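Local coordinates for protein glutathione synthetase-like effector 30 (Gpa-GSS30-apo) (Globodera pallida, PDB 5OET) that probably derives from glutathione synthetase, the ATP-dependent ligase that adds glycine to gamma-glutamylcysteine, and probably acts as a secreted effector of a plant-parasitic nematode, at residues Q45-Q50 against S90-P95; L52-W57 against R205-N210; M83-P88 against V459-A464. All coordinates share one frame; numbering follows the deposited sequence.

Contact 1 (Q45-Q50 against S90-P95)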
# COMPACT_ATOMS: atom_id res chain seq x y z
N GLN A 45 -5.33 23.70 11.41
CA GLN A 45 -4.29 23.62 10.38
C GLN A 45 -3.38 22.40 10.59
O GLN A 45 -3.07 21.69 9.63
CB GLN A 45 -3.46 24.93 10.34
CG GLN A 45 -2.41 25.07 9.25
CD GLN A 45 -2.90 24.59 7.89
OE1 GLN A 45 -2.45 23.55 7.42
NE2 GLN A 45 -3.85 25.31 7.26
N ILE A 46 -3.00 22.13 11.83
CA ILE A 46 -2.24 20.92 12.13
C ILE A 46 -3.08 19.64 11.94
O ILE A 46 -2.60 18.67 11.35
CB ILE A 46 -1.64 20.96 13.54
CG1 ILE A 46 -0.65 22.15 13.66
CG2 ILE A 46 -0.92 19.66 13.88
CD1 ILE A 46 0.51 22.14 12.67
N LEU A 47 -4.33 19.64 12.42
CA LEU A 47 -5.21 18.49 12.19
C LEU A 47 -5.43 18.21 10.71
O LEU A 47 -5.44 17.04 10.30
CB LEU A 47 -6.56 18.66 12.88
CG LEU A 47 -6.52 18.54 14.40
CD1 LEU A 47 -7.83 18.99 15.04
CD2 LEU A 47 -6.19 17.12 14.82
N LEU A 48 -5.59 19.27 9.92
CA LEU A 48 -5.70 19.14 8.47
C LEU A 48 -4.44 18.48 7.92
O LEU A 48 -4.53 17.52 7.16
CB LEU A 48 -5.95 20.48 7.80
CG LEU A 48 -5.82 20.44 6.26
CD1 LEU A 48 -6.82 19.47 5.64
CD2 LEU A 48 -5.91 21.82 5.67
N GLU A 49 -3.27 18.99 8.31
CA GLU A 49 -1.99 18.42 7.82
C GLU A 49 -1.80 16.98 8.25
O GLU A 49 -1.25 16.20 7.49
CB GLU A 49 -0.79 19.27 8.23
CG GLU A 49 -0.73 20.58 7.45
CD GLU A 49 0.42 21.51 7.85
OE1 GLU A 49 0.17 22.69 8.22
OE2 GLU A 49 1.62 21.08 7.78
N GLN A 50 -2.28 16.61 9.42
CA GLN A 50 -2.21 15.22 9.86
C GLN A 50 -3.22 14.33 9.14
O GLN A 50 -2.97 13.14 8.94
CB GLN A 50 -2.41 15.13 11.37
CG GLN A 50 -1.24 15.70 12.16
CD GLN A 50 -1.46 15.71 13.66
OE1 GLN A 50 -0.54 16.02 14.41
NE2 GLN A 50 -2.67 15.39 14.11
N SER A 90 -10.68 7.01 11.07
CA SER A 90 -10.59 7.97 12.14
C SER A 90 -9.12 8.37 12.17
O SER A 90 -8.25 7.53 11.88
CB SER A 90 -11.02 7.35 13.46
OG SER A 90 -10.20 6.25 13.76
N LEU A 91 -8.85 9.63 12.51
CA LEU A 91 -7.49 10.14 12.49
C LEU A 91 -6.65 9.50 13.60
O LEU A 91 -5.46 9.17 13.39
CB LEU A 91 -7.48 11.65 12.65
CG LEU A 91 -6.13 12.38 12.48
CD1 LEU A 91 -5.46 12.10 11.16
CD2 LEU A 91 -6.33 13.88 12.61
N TYR A 92 -7.27 9.32 14.76
CA TYR A 92 -6.60 8.80 15.93
C TYR A 92 -7.42 7.64 16.45
O TYR A 92 -8.62 7.53 16.17
CB TYR A 92 -6.47 9.90 17.00
CG TYR A 92 -5.40 10.92 16.68
CD1 TYR A 92 -4.06 10.58 16.76
CD2 TYR A 92 -5.74 12.21 16.26
CE1 TYR A 92 -3.07 11.50 16.44
CE2 TYR A 92 -4.75 13.16 15.94
CZ TYR A 92 -3.41 12.78 16.03
OH TYR A 92 -2.40 13.68 15.73
N PRO A 93 -6.77 6.75 17.21
CA PRO A 93 -7.51 5.61 17.73
C PRO A 93 -8.48 6.07 18.81
O PRO A 93 -8.16 6.96 19.58
CB PRO A 93 -6.41 4.68 18.28
CG PRO A 93 -5.21 5.52 18.45
CD PRO A 93 -5.35 6.73 17.60
N SER A 94 -9.68 5.51 18.80
CA SER A 94 -10.73 5.90 19.75
C SER A 94 -10.47 5.18 21.06
O SER A 94 -10.02 4.03 21.04
CB SER A 94 -12.12 5.54 19.22
OG SER A 94 -12.48 6.37 18.11
N PRO A 95 -10.73 5.85 22.20
CA PRO A 95 -10.51 5.18 23.49
C PRO A 95 -11.54 4.06 23.74
O PRO A 95 -12.69 4.15 23.31
CB PRO A 95 -10.66 6.30 24.51
CG PRO A 95 -11.47 7.33 23.83
CD PRO A 95 -11.14 7.25 22.38
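Leu91 gives up the most surface here, and its two methyls do separate jobs. CG stands anti to the backbone N (chi1 -173°), which sends the side chain at the helical turn 45-50. CD1 lies 3.5 Å from the backbone carbonyl O of Gln50, while CD2 meets the CD2 of Leu47 at 3.9 Å, the two leucines crossing obliquely. Leu47 leaves its helix along the contact rather than into it, and only its CD2 methyl swings over; that same methyl also sits at the edge of the Tyr92 ring, 4.4 Å from CE2. Gln50 does point across. Its chain runs extended beyond CG and brings the amide to the hydroxyl end of Tyr92, at the ring edge and near the ring plane. The two side chains cross at about a right angle, with amide and ring planes 76° apart, so they do not stack. Gln50 NE2 also comes to 4.2 Å from Leu91 CD2. Met207 of helix 196-210 packs against both Leu91 and Tyr92, and His457 touches Leu47 and Leu91. Glu49, which takes no part in this contact, forms salt bridges with Arg280 and Arg290 of the second subunit. What results is a helix-on-sheet layer of the glutathione synthetase fold: helix 44-59 covers the short connection between strands 83-90 and 94-96 of the large mixed sheet.

Contact 2 (L52-W57 against R205-N210)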
# COMPACT_ATOMS: atom_id res chain seq x y z
N LEU A 52 -4.08 14.72 5.92
CA LEU A 52 -3.47 14.44 4.62
C LEU A 52 -2.35 13.40 4.73
O LEU A 52 -2.24 12.53 3.89
CB LEU A 52 -2.93 15.71 3.98
CG LEU A 52 -3.99 16.74 3.62
CD1 LEU A 52 -3.31 18.00 3.12
CD2 LEU A 52 -4.98 16.23 2.59
N ASP A 53 -1.57 13.51 5.80
CA ASP A 53 -0.54 12.55 6.13
C ASP A 53 -1.11 11.16 6.34
O ASP A 53 -0.58 10.19 5.81
CB ASP A 53 0.23 12.99 7.38
CG ASP A 53 1.09 11.88 7.98
OD1 ASP A 53 0.54 10.93 8.59
OD2 ASP A 53 2.34 11.93 7.85
N ALA A 54 -2.14 11.06 7.16
CA ALA A 54 -2.78 9.77 7.44
C ALA A 54 -3.30 9.17 6.15
O ALA A 54 -3.00 8.02 5.83
CB ALA A 54 -3.93 9.93 8.44
N LYS A 55 -4.05 9.96 5.41
CA LYS A 55 -4.60 9.55 4.13
C LYS A 55 -3.49 9.11 3.16
O LYS A 55 -3.61 8.07 2.54
CB LYS A 55 -5.52 10.66 3.54
CG LYS A 55 -5.33 11.01 2.07
CD LYS A 55 -5.58 12.48 1.79
CE LYS A 55 -4.44 13.11 0.98
NZ LYS A 55 -4.27 12.54 -0.38
N ASP A 56 -2.41 9.87 3.04
CA ASP A 56 -1.30 9.47 2.16
C ASP A 56 -0.56 8.23 2.62
O ASP A 56 -0.02 7.52 1.80
CB ASP A 56 -0.33 10.62 1.94
CG ASP A 56 -0.89 11.70 1.01
OD1 ASP A 56 -1.90 11.39 0.33
OD2 ASP A 56 -0.33 12.83 0.96
N TRP A 57 -0.52 7.96 3.92
CA TRP A 57 -0.01 6.69 4.42
C TRP A 57 -0.92 5.51 4.01
O TRP A 57 -0.41 4.44 3.63
CB TRP A 57 0.15 6.72 5.93
CG TRP A 57 0.97 5.62 6.47
CD1 TRP A 57 2.29 5.68 6.80
CD2 TRP A 57 0.54 4.30 6.78
NE1 TRP A 57 2.73 4.46 7.27
CE2 TRP A 57 1.67 3.60 7.28
CE3 TRP A 57 -0.69 3.64 6.68
CZ2 TRP A 57 1.59 2.29 7.69
CZ3 TRP A 57 -0.75 2.33 7.06
CH2 TRP A 57 0.38 1.66 7.56
N ARG A 205 -0.89 3.47 15.27
CA ARG A 205 0.28 3.44 16.15
C ARG A 205 1.28 4.53 15.73
O ARG A 205 1.93 5.15 16.56
CB ARG A 205 0.94 2.06 16.13
CG ARG A 205 2.00 1.85 17.22
CD ARG A 205 2.79 0.54 17.05
NE ARG A 205 1.90 -0.57 16.69
CZ ARG A 205 1.23 -1.34 17.55
NH1 ARG A 205 1.33 -1.16 18.88
NH2 ARG A 205 0.44 -2.30 17.08
N ARG A 206 1.34 4.78 14.43
CA ARG A 206 2.20 5.77 13.85
C ARG A 206 1.73 7.19 14.17
O ARG A 206 2.55 8.01 14.56
CB ARG A 206 2.30 5.53 12.33
CG ARG A 206 3.29 6.42 11.60
CD ARG A 206 3.17 6.25 10.09
NE ARG A 206 3.66 7.48 9.44
CZ ARG A 206 2.91 8.54 9.11
NH1 ARG A 206 1.58 8.56 9.28
NH2 ARG A 206 3.51 9.58 8.56
N MET A 207 0.44 7.47 14.00
CA MET A 207 -0.11 8.80 14.32
C MET A 207 0.08 9.17 15.79
O MET A 207 0.52 10.28 16.12
CB MET A 207 -1.62 8.88 14.03
CG MET A 207 -2.05 8.56 12.62
SD MET A 207 -1.11 9.49 11.40
CE MET A 207 -1.87 11.11 11.57
N VAL A 208 -0.27 8.24 16.66
CA VAL A 208 -0.14 8.39 18.10
C VAL A 208 1.32 8.64 18.48
O VAL A 208 1.64 9.66 19.05
CB VAL A 208 -0.69 7.14 18.80
CG1 VAL A 208 -0.22 7.02 20.23
CG2 VAL A 208 -2.21 7.14 18.72
N SER A 209 2.19 7.71 18.11
CA SER A 209 3.65 7.84 18.25
C SER A 209 4.24 9.15 17.68
O SER A 209 5.11 9.74 18.30
CB SER A 209 4.32 6.64 17.56
OG SER A 209 5.73 6.75 17.61
N ASN A 210 3.79 9.58 16.51
CA ASN A 210 4.28 10.83 15.90
C ASN A 210 3.87 12.07 16.67
O ASN A 210 4.52 13.09 16.52
CB ASN A 210 3.77 11.01 14.46
CG ASN A 210 4.67 10.39 13.41
OD1 ASN A 210 5.84 10.06 13.65
ND2 ASN A 210 4.12 10.25 12.20
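This is a helix-helix contact tied by a two-pronged salt bridge, where the helix near the N terminus, 44-59, crosses the last turns of helix 196-210. The short segments run closer to antiparallel than parallel, 146° between their directions, and their axes approach to 11.3 Å. Long side chains span this separation, Arg206 foremost: CG is anti to the backbone N and the chain is extended from CG to NE, so the guanidinium arrives tip to tip with Asp53. The grip is end-on: Arg206 NH1 bonds Asp53 OD1 and Arg206 NH2 bonds Asp53 OD2, each 2.7 Å long and nearly straight. Both carboxylate oxygens use their syn lone pairs, and the two flat groups lie only 9° from coplanar. In this glutathione synthetase-like fold the helix pair also belongs to the dimer interface: Arg206 NE forms a further salt bridge with Glu270 of the second subunit, and His267 of that subunit meets Trp57 edge-to-face. Trp57 and Arg206 lie alongside one another, pointing opposite ways, with Trp57 NE1 3.4 Å from Arg206 CD. The indole CD1 lies over one guanidinium face, toward the rim, while Asn210 ND2 sits above the centre of the opposite face. Deeper in, Met207 bends at chi2 and chi3 so that CE rests 3.9 Å from the CB of Ala54 and SD 3.6 Å from Asp53 OD1.

Contact 3 (M83-P88 against V459-A464)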
# COMPACT_ATOMS: atom_id res chain seq x y z
N MET A 83 -10.69 2.76 -10.61
CA MET A 83 -9.49 3.26 -9.92
C MET A 83 -9.50 2.84 -8.46
O MET A 83 -10.31 2.02 -8.06
CB MET A 83 -9.42 4.79 -10.03
CG MET A 83 -9.62 5.29 -11.45
SD MET A 83 -8.77 6.84 -11.77
CE MET A 83 -9.55 7.34 -13.31
N THR A 84 -8.58 3.37 -7.67
CA THR A 84 -8.61 3.13 -6.25
C THR A 84 -8.74 4.41 -5.44
O THR A 84 -8.31 5.49 -5.86
CB THR A 84 -7.37 2.35 -5.77
OG1 THR A 84 -6.19 3.01 -6.20
CG2 THR A 84 -7.39 0.94 -6.30
N GLN A 85 -9.33 4.24 -4.25
CA GLN A 85 -9.61 5.30 -3.30
C GLN A 85 -9.32 4.78 -1.90
O GLN A 85 -9.50 3.59 -1.66
CB GLN A 85 -11.08 5.74 -3.39
CG GLN A 85 -11.38 7.05 -2.67
CD GLN A 85 -10.48 8.18 -3.13
OE1 GLN A 85 -9.35 8.36 -2.61
NE2 GLN A 85 -10.96 8.96 -4.11
N PHE A 86 -8.87 5.65 -0.99
CA PHE A 86 -8.54 5.22 0.37
C PHE A 86 -9.83 5.01 1.16
O PHE A 86 -10.88 5.56 0.81
CB PHE A 86 -7.55 6.15 1.12
CG PHE A 86 -8.13 7.48 1.54
CD1 PHE A 86 -8.13 8.58 0.66
CD2 PHE A 86 -8.66 7.66 2.81
CE1 PHE A 86 -8.67 9.79 1.04
CE2 PHE A 86 -9.19 8.86 3.19
CZ PHE A 86 -9.21 9.93 2.31
N LEU A 87 -9.73 4.20 2.21
CA LEU A 87 -10.87 3.84 3.03
C LEU A 87 -11.06 4.88 4.12
O LEU A 87 -10.09 5.25 4.78
CB LEU A 87 -10.64 2.47 3.65
CG LEU A 87 -10.54 1.28 2.69
CD1 LEU A 87 -10.13 0.01 3.43
CD2 LEU A 87 -11.84 1.05 1.93
N PRO A 88 -12.29 5.35 4.34
CA PRO A 88 -12.43 6.34 5.40
C PRO A 88 -12.02 5.80 6.79
O PRO A 88 -12.29 4.65 7.12
CB PRO A 88 -13.92 6.70 5.35
CG PRO A 88 -14.56 5.48 4.80
CD PRO A 88 -13.59 5.01 3.76
N VAL A 459 -11.66 11.19 8.55
CA VAL A 459 -10.97 11.58 7.32
C VAL A 459 -11.60 10.85 6.15
O VAL A 459 -11.59 9.63 6.12
CB VAL A 459 -9.49 11.18 7.41
CG1 VAL A 459 -8.73 11.66 6.18
CG2 VAL A 459 -8.91 11.75 8.68
N ARG A 460 -12.13 11.59 5.19
CA ARG A 460 -12.83 11.02 4.05
C ARG A 460 -12.21 11.50 2.75
O ARG A 460 -11.71 12.61 2.70
CB ARG A 460 -14.28 11.42 4.05
CG ARG A 460 -15.16 10.46 4.83
CD ARG A 460 -16.57 11.02 4.99
NE ARG A 460 -16.87 11.47 6.36
CZ ARG A 460 -17.92 12.23 6.72
NH1 ARG A 460 -18.82 12.66 5.82
NH2 ARG A 460 -18.08 12.55 8.01
N PRO A 461 -12.28 10.66 1.70
CA PRO A 461 -11.90 11.00 0.32
C PRO A 461 -12.55 12.27 -0.24
O PRO A 461 -13.76 12.42 -0.17
CB PRO A 461 -12.41 9.80 -0.47
CG PRO A 461 -12.37 8.66 0.49
CD PRO A 461 -12.63 9.23 1.83
N ASN A 462 -11.73 13.16 -0.79
CA ASN A 462 -12.18 14.38 -1.50
C ASN A 462 -13.09 15.34 -0.70
O ASN A 462 -13.91 16.04 -1.28
CB ASN A 462 -12.81 13.99 -2.85
CG ASN A 462 -11.84 13.23 -3.75
OD1 ASN A 462 -11.00 13.84 -4.44
ND2 ASN A 462 -11.93 11.90 -3.73
N MET A 463 -12.92 15.36 0.62
CA MET A 463 -13.53 16.40 1.47
C MET A 463 -12.64 16.76 2.63
O MET A 463 -11.73 16.02 2.96
CB MET A 463 -14.88 15.98 2.03
CG MET A 463 -15.01 14.60 2.62
SD MET A 463 -16.78 14.37 2.99
CE MET A 463 -17.07 15.55 4.32
N ALA A 464 -12.92 17.91 3.25
CA ALA A 464 -12.23 18.33 4.46
C ALA A 464 -12.56 17.35 5.59
O ALA A 464 -13.66 16.76 5.61
CB ALA A 464 -12.62 19.74 4.85
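The ring of Phe86 lies face-on to Pro461, whose CG stands 4.0 Å from the ring centroid and 16° off its normal, a CH-pi contact displaced toward the rim. It forms where two antiparallel strands of the large mixed sheet, 83-90 and 454-459, part company and the second enters a type II beta turn, Arg460 to Met463. Pro461 and Asn462 occupy the two middle positions of that turn, Asn462 with the positive phi expected there. Phe86 takes the crowded first torsion, CG between the backbone N and the carbonyl carbon (chi1 72°). CZ then reaches the CD of Pro461 at 3.5 Å and CE2 the CG1 of Val459 at 4.1 Å. Side chains of helix 44-59, among them Lys55, Ala58 and Leu59, also pack on this phenylalanine. Gln85, bent at chi2, crosses the proline obliquely and lays CD 3.7 Å from Pro461 CB. The bend also lets its OE1 accept a hydrogen bond from the next backbone N, that of Phe86, in the carbonyl plane and on a lone pair. The dimer partner is close by: Asn462 OD1 accepts a hydrogen bond from Met82 N of the second subunit, and the Thr84 hydroxyls of the two subunits hydrogen-bond to each other. At the far end of the contact, Pro88 CA donates a CA-H...O contact to Val459 O, 3.5 Å away.

Helix 44-59, close to the start of the model, supplies the first half of contacts 1 and 2. Contact 1 closes the shortest loop, 39 residues, when 90-95 comes back against the helix; contact 2 closes 147 when 205-210 ends helix 196-210; contact 3 closes 370, joining 83-88 to 459-464. Each pair crosses along the chain, since every loop opens before the previous one has shut. In space the contacts touch: Met207 of contact 2 packs on Gln50 of contact 1, Pro93 lies against Val208, Leu91 meets Val459, and contacts 2 and 3 also touch through Lys55 and Val459. Together they join two helices to the large mixed sheet beside the second subunit.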